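Long-range contacts in thymine dioxygenase (Neurospora crassa, PDB 5C3Q), which probably acts as an iron- and 2-oxoglutarate-dependent dioxygenase that hydroxylates thymine on its methyl group: residues 18-23 with 34-38; 68-72 with 120-124. One frame throughout, in Å; residues are numbered along the deposited sequence.

In the fold
Both contacts pin an N-terminal helix to the large mixed sheet of the double-stranded beta-helix fold, and both fall in the N-terminal family region of this dioxygenase type. Contact 1 comes first along the sequence and closes before contact 2 opens. It joins strand 13-19 and helix 21-25 to helix 28-44, while contact 2 sets the end of helix 57-71 against strand 121-125. Strand 13-19 is second from one edge of that sheet and 121-125 second from the other. The centres of the two contacts lie about 32 Å apart, on opposite sides of the chain's centre. Contact 1 is remote from the active site; contact 2 backs a strand next to it.

Contact 1. Residues 18-23 with 34-38; sequences IDFSKF and TAKAI
The ring of F20 meets I38 at its edge, near the ring plane: CE1 of F20 lies 3.9 Å from CD1 of I38, and the two side chains run at about a right angle. F23 presents its ring obliquely to the small methyl of A35, with CE1 of F23 and CB of A35 4.0 Å apart. A third flat group, the D19 carboxylate, faces its own segment instead. Its OD1 takes the hydroxyl of S21 on the syn side, OG to OD1 2.6 Å, and also a weak bond from the S21 backbone N, capping the turn into helix 21-25.

I18 and T34 carry the middle of the contact. With CG1 of I18 anti to the carbonyl carbon (chi1 -65°) and the chain extended beyond it, CD1 reaches the backbone of the facing helix, 3.5 Å from N of I38, and rests on the CB of A37. The other branch, CG2, meets CG2 of T34 at 3.7 Å, the two side chains lying antiparallel alongside one another. That T34 methyl also comes 3.8 Å from N of F23, so it sits between CG2 of I18 and the F23 backbone. On its other branch, T34 OG1 sits beside the backbone N (chi1 -55°), packs on CB of K22 and hydrogen-bonds to L30 O one turn back in its helix. No hydrogen bond crosses between 18-23 and 34-38, so van der Waals fit alone joins them.

Strand 13-19 runs parallel to strand 47-51, with backbone bonds from I18 to Y49 and K51, and helix 28-44 lies on the chain between them, a beta-alpha-beta crossover. Helix 147-173 covers this side: L161 and E164 touch F20, A168 touches I38, and V171 touches A35.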
# COMPACT_ATOMS: atom_id res chain seq x y z
N ILE A 18 6.37 0.49 -16.22
CA ILE A 18 7.80 0.78 -16.31
C ILE A 18 8.61 -0.47 -15.98
O ILE A 18 8.31 -1.18 -15.02
CB ILE A 18 8.17 1.96 -15.37
CG1 ILE A 18 7.48 3.24 -15.85
CG2 ILE A 18 9.68 2.17 -15.34
CD1 ILE A 18 7.42 4.35 -14.83
N ASP A 19 9.61 -0.73 -16.81
CA ASP A 19 10.51 -1.86 -16.61
C ASP A 19 11.61 -1.44 -15.65
O ASP A 19 12.54 -0.74 -16.04
CB ASP A 19 11.10 -2.31 -17.96
CG ASP A 19 12.06 -3.47 -17.83
OD1 ASP A 19 12.60 -3.71 -16.73
OD2 ASP A 19 12.28 -4.16 -18.84
N PHE A 20 11.51 -1.86 -14.40
CA PHE A 20 12.41 -1.38 -13.36
C PHE A 20 13.86 -1.83 -13.56
O PHE A 20 14.79 -1.14 -13.14
CB PHE A 20 11.92 -1.79 -11.97
CG PHE A 20 12.53 -1.00 -10.85
CD1 PHE A 20 12.31 0.36 -10.76
CD2 PHE A 20 13.32 -1.62 -9.89
CE1 PHE A 20 12.87 1.11 -9.72
CE2 PHE A 20 13.88 -0.88 -8.86
CZ PHE A 20 13.66 0.48 -8.78
N SER A 21 14.06 -2.97 -14.23
CA SER A 21 15.40 -3.47 -14.50
C SER A 21 16.21 -2.47 -15.33
O SER A 21 17.44 -2.44 -15.24
CB SER A 21 15.34 -4.83 -15.20
OG SER A 21 14.99 -4.71 -16.57
N LYS A 22 15.53 -1.65 -16.12
CA LYS A 22 16.19 -0.62 -16.92
C LYS A 22 16.74 0.54 -16.07
O LYS A 22 17.72 1.18 -16.46
CB LYS A 22 15.26 -0.12 -18.03
CG LYS A 22 14.95 -1.22 -19.04
CD LYS A 22 14.06 -0.76 -20.18
CE LYS A 22 14.03 -1.81 -21.29
NZ LYS A 22 13.20 -1.40 -22.45
N PHE A 23 16.14 0.80 -14.90
CA PHE A 23 16.73 1.75 -13.95
C PHE A 23 17.94 1.12 -13.24
O PHE A 23 18.96 1.78 -13.05
CB PHE A 23 15.72 2.23 -12.90
CG PHE A 23 16.34 3.07 -11.82
CD1 PHE A 23 16.76 4.37 -12.08
CD2 PHE A 23 16.53 2.56 -10.54
CE1 PHE A 23 17.35 5.14 -11.09
CE2 PHE A 23 17.11 3.33 -9.54
CZ PHE A 23 17.52 4.62 -9.82
N THR A 34 14.42 6.18 -17.50
CA THR A 34 13.54 5.36 -16.69
C THR A 34 13.16 6.06 -15.38
O THR A 34 12.01 6.04 -14.96
CB THR A 34 14.18 3.98 -16.40
OG1 THR A 34 14.55 3.37 -17.64
CG2 THR A 34 13.22 3.07 -15.68
N ALA A 35 14.15 6.68 -14.73
CA ALA A 35 13.92 7.42 -13.50
C ALA A 35 12.94 8.57 -13.71
O ALA A 35 12.03 8.78 -12.91
CB ALA A 35 15.23 7.94 -12.94
N LYS A 36 13.12 9.31 -14.81
CA LYS A 36 12.20 10.39 -15.18
C LYS A 36 10.78 9.90 -15.43
O LYS A 36 9.82 10.59 -15.09
CB LYS A 36 12.72 11.15 -16.41
CG LYS A 36 13.91 12.05 -16.12
CD LYS A 36 14.45 12.67 -17.40
CE LYS A 36 15.54 13.68 -17.11
NZ LYS A 36 16.03 14.34 -18.35
N ALA A 37 10.65 8.72 -16.04
CA ALA A 37 9.33 8.12 -16.30
C ALA A 37 8.63 7.75 -14.99
O ALA A 37 7.43 7.98 -14.84
CB ALA A 37 9.47 6.90 -17.20
N ILE A 38 9.39 7.17 -14.07
CA ILE A 38 8.89 6.84 -12.74
C ILE A 38 8.41 8.10 -12.03
O ILE A 38 7.29 8.16 -11.55
CB ILE A 38 9.97 6.11 -11.90
CG1 ILE A 38 10.19 4.70 -12.45
CG2 ILE A 38 9.58 6.05 -10.43
CD1 ILE A 38 11.46 4.02 -11.96

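Contact 2. Residues 68-72 with 120-124. With EDO (1,2-ethanediol), chain I.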
# COMPACT_ATOMS: atom_id res chain seq x y z
N ALA A 68 -1.97 -17.17 2.32
CA ALA A 68 -3.22 -17.93 2.24
C ALA A 68 -3.31 -18.97 3.37
O ALA A 68 -4.38 -19.21 3.91
CB ALA A 68 -3.36 -18.61 0.89
N LYS A 69 -2.17 -19.56 3.72
CA LYS A 69 -2.13 -20.53 4.82
C LYS A 69 -2.39 -19.88 6.18
O LYS A 69 -3.02 -20.50 7.04
CB LYS A 69 -0.79 -21.29 4.82
CG LYS A 69 -0.68 -22.30 3.69
CD LYS A 69 0.73 -22.85 3.56
CE LYS A 69 0.84 -23.80 2.37
NZ LYS A 69 2.09 -24.60 2.43
N PHE A 70 -1.94 -18.65 6.37
CA PHE A 70 -2.25 -17.94 7.61
C PHE A 70 -3.74 -17.68 7.76
O PHE A 70 -4.31 -17.90 8.82
CB PHE A 70 -1.51 -16.60 7.71
CG PHE A 70 -1.94 -15.78 8.90
CD1 PHE A 70 -1.35 -15.97 10.14
CD2 PHE A 70 -2.96 -14.84 8.78
CE1 PHE A 70 -1.75 -15.22 11.24
CE2 PHE A 70 -3.37 -14.09 9.87
CZ PHE A 70 -2.76 -14.28 11.10
N PHE A 71 -4.38 -17.19 6.71
CA PHE A 71 -5.79 -16.80 6.80
C PHE A 71 -6.72 -18.01 6.90
O PHE A 71 -7.86 -17.87 7.36
CB PHE A 71 -6.17 -15.86 5.65
CG PHE A 71 -5.56 -14.49 5.78
CD1 PHE A 71 -5.96 -13.62 6.79
CD2 PHE A 71 -4.56 -14.07 4.91
CE1 PHE A 71 -5.39 -12.37 6.93
CE2 PHE A 71 -3.99 -12.81 5.03
CZ PHE A 71 -4.41 -11.96 6.04
N LYS A 72 -6.23 -19.18 6.52
CA LYS A 72 -6.95 -20.45 6.72
C LYS A 72 -6.95 -20.92 8.18
O LYS A 72 -7.69 -21.84 8.52
CB LYS A 72 -6.37 -21.55 5.83
CG LYS A 72 -6.82 -21.46 4.38
CD LYS A 72 -6.14 -22.51 3.52
CE LYS A 72 -6.83 -22.65 2.17
NZ LYS A 72 -6.21 -23.72 1.34
N LYS A 120 -13.04 -7.95 4.48
CA LYS A 120 -11.61 -8.21 4.37
C LYS A 120 -11.04 -8.61 5.72
O LYS A 120 -11.64 -8.37 6.76
CB LYS A 120 -10.89 -6.96 3.84
CG LYS A 120 -10.85 -5.78 4.82
CD LYS A 120 -10.04 -4.62 4.28
CE LYS A 120 -9.92 -3.50 5.30
NZ LYS A 120 -9.00 -2.43 4.85
N GLU A 121 -9.87 -9.23 5.70
CA GLU A 121 -9.08 -9.42 6.91
C GLU A 121 -7.62 -9.14 6.58
O GLU A 121 -7.22 -9.22 5.42
CB GLU A 121 -9.27 -10.82 7.51
CG GLU A 121 -9.05 -11.97 6.55
CD GLU A 121 -9.31 -13.34 7.16
OE1 GLU A 121 -9.31 -13.48 8.40
OE2 GLU A 121 -9.50 -14.30 6.38
N SER A 122 -6.85 -8.77 7.59
CA SER A 122 -5.46 -8.40 7.38
C SER A 122 -4.56 -8.85 8.53
O SER A 122 -5.02 -9.07 9.65
CB SER A 122 -5.34 -6.88 7.19
OG SER A 122 -5.72 -6.18 8.36
N TYR A 123 -3.28 -9.00 8.21
CA TYR A 123 -2.27 -9.30 9.19
C TYR A 123 -1.04 -8.45 8.88
O TYR A 123 -0.48 -8.53 7.78
CB TYR A 123 -1.93 -10.79 9.16
CG TYR A 123 -0.87 -11.17 10.16
CD1 TYR A 123 -1.17 -11.28 11.52
CD2 TYR A 123 0.44 -11.42 9.76
CE1 TYR A 123 -0.20 -11.63 12.44
CE2 TYR A 123 1.41 -11.78 10.67
CZ TYR A 123 1.09 -11.88 12.01
OH TYR A 123 2.07 -12.23 12.91
N GLU A 124 -0.62 -7.65 9.85
CA GLU A 124 0.46 -6.69 9.64
C GLU A 124 1.73 -7.02 10.42
O GLU A 124 1.70 -7.35 11.61
CB GLU A 124 -0.05 -5.29 9.98
CG GLU A 124 -1.01 -4.78 8.91
CD GLU A 124 -1.84 -3.60 9.35
OE1 GLU A 124 -1.98 -2.65 8.56
OE2 GLU A 124 -2.37 -3.64 10.48
C1 EDO I . -5.17 -2.50 11.27
O1 EDO I . -4.83 -2.46 9.89
C2 EDO I . -6.66 -2.27 11.46
O2 EDO I . -6.95 -0.87 11.58
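F71, at the end of helix 57-71, lays its ring against the side chain of E121 on strand 121-125 of the large sheet, CD1 of F71 3.4 Å from CD of E121, the ring and carboxylate planes 42° apart. E121 folds CG between its backbone N and carbonyl carbon (chi1 52°), which brings both CG and CD close to CD1 of F71, at a slant. Further along the strand the F71 ring points its edge at the backbone, CZ 3.8 Å from N of Y123. CD2 of F70 sits 3.8 Å above the centre of the F71 ring, linking the two halves of the contact. Y123 in turn offers one ring face to F70, with planes inclined at 37°; CZ of F70 lies 3.4 Å from CD1 of Y123. Replacing F71 by an alanine would probably open a gap between E121 and F70 and leave CG of E121 without the ring it packs along.

From the strand's other side, OE2 of E124 accepts from O1 of an ethanediol, probably from the crystallisation liquor, which also bonds to R192; OE1 of E124 forms a salt bridge with R192, a 2-oxoglutarate-binding residue. Aromatic rings thus share this buried interface with a carboxylate whose oxygens are satisfied by K78, Y92 and H195, so E121 is likely to stay ionised despite its burial.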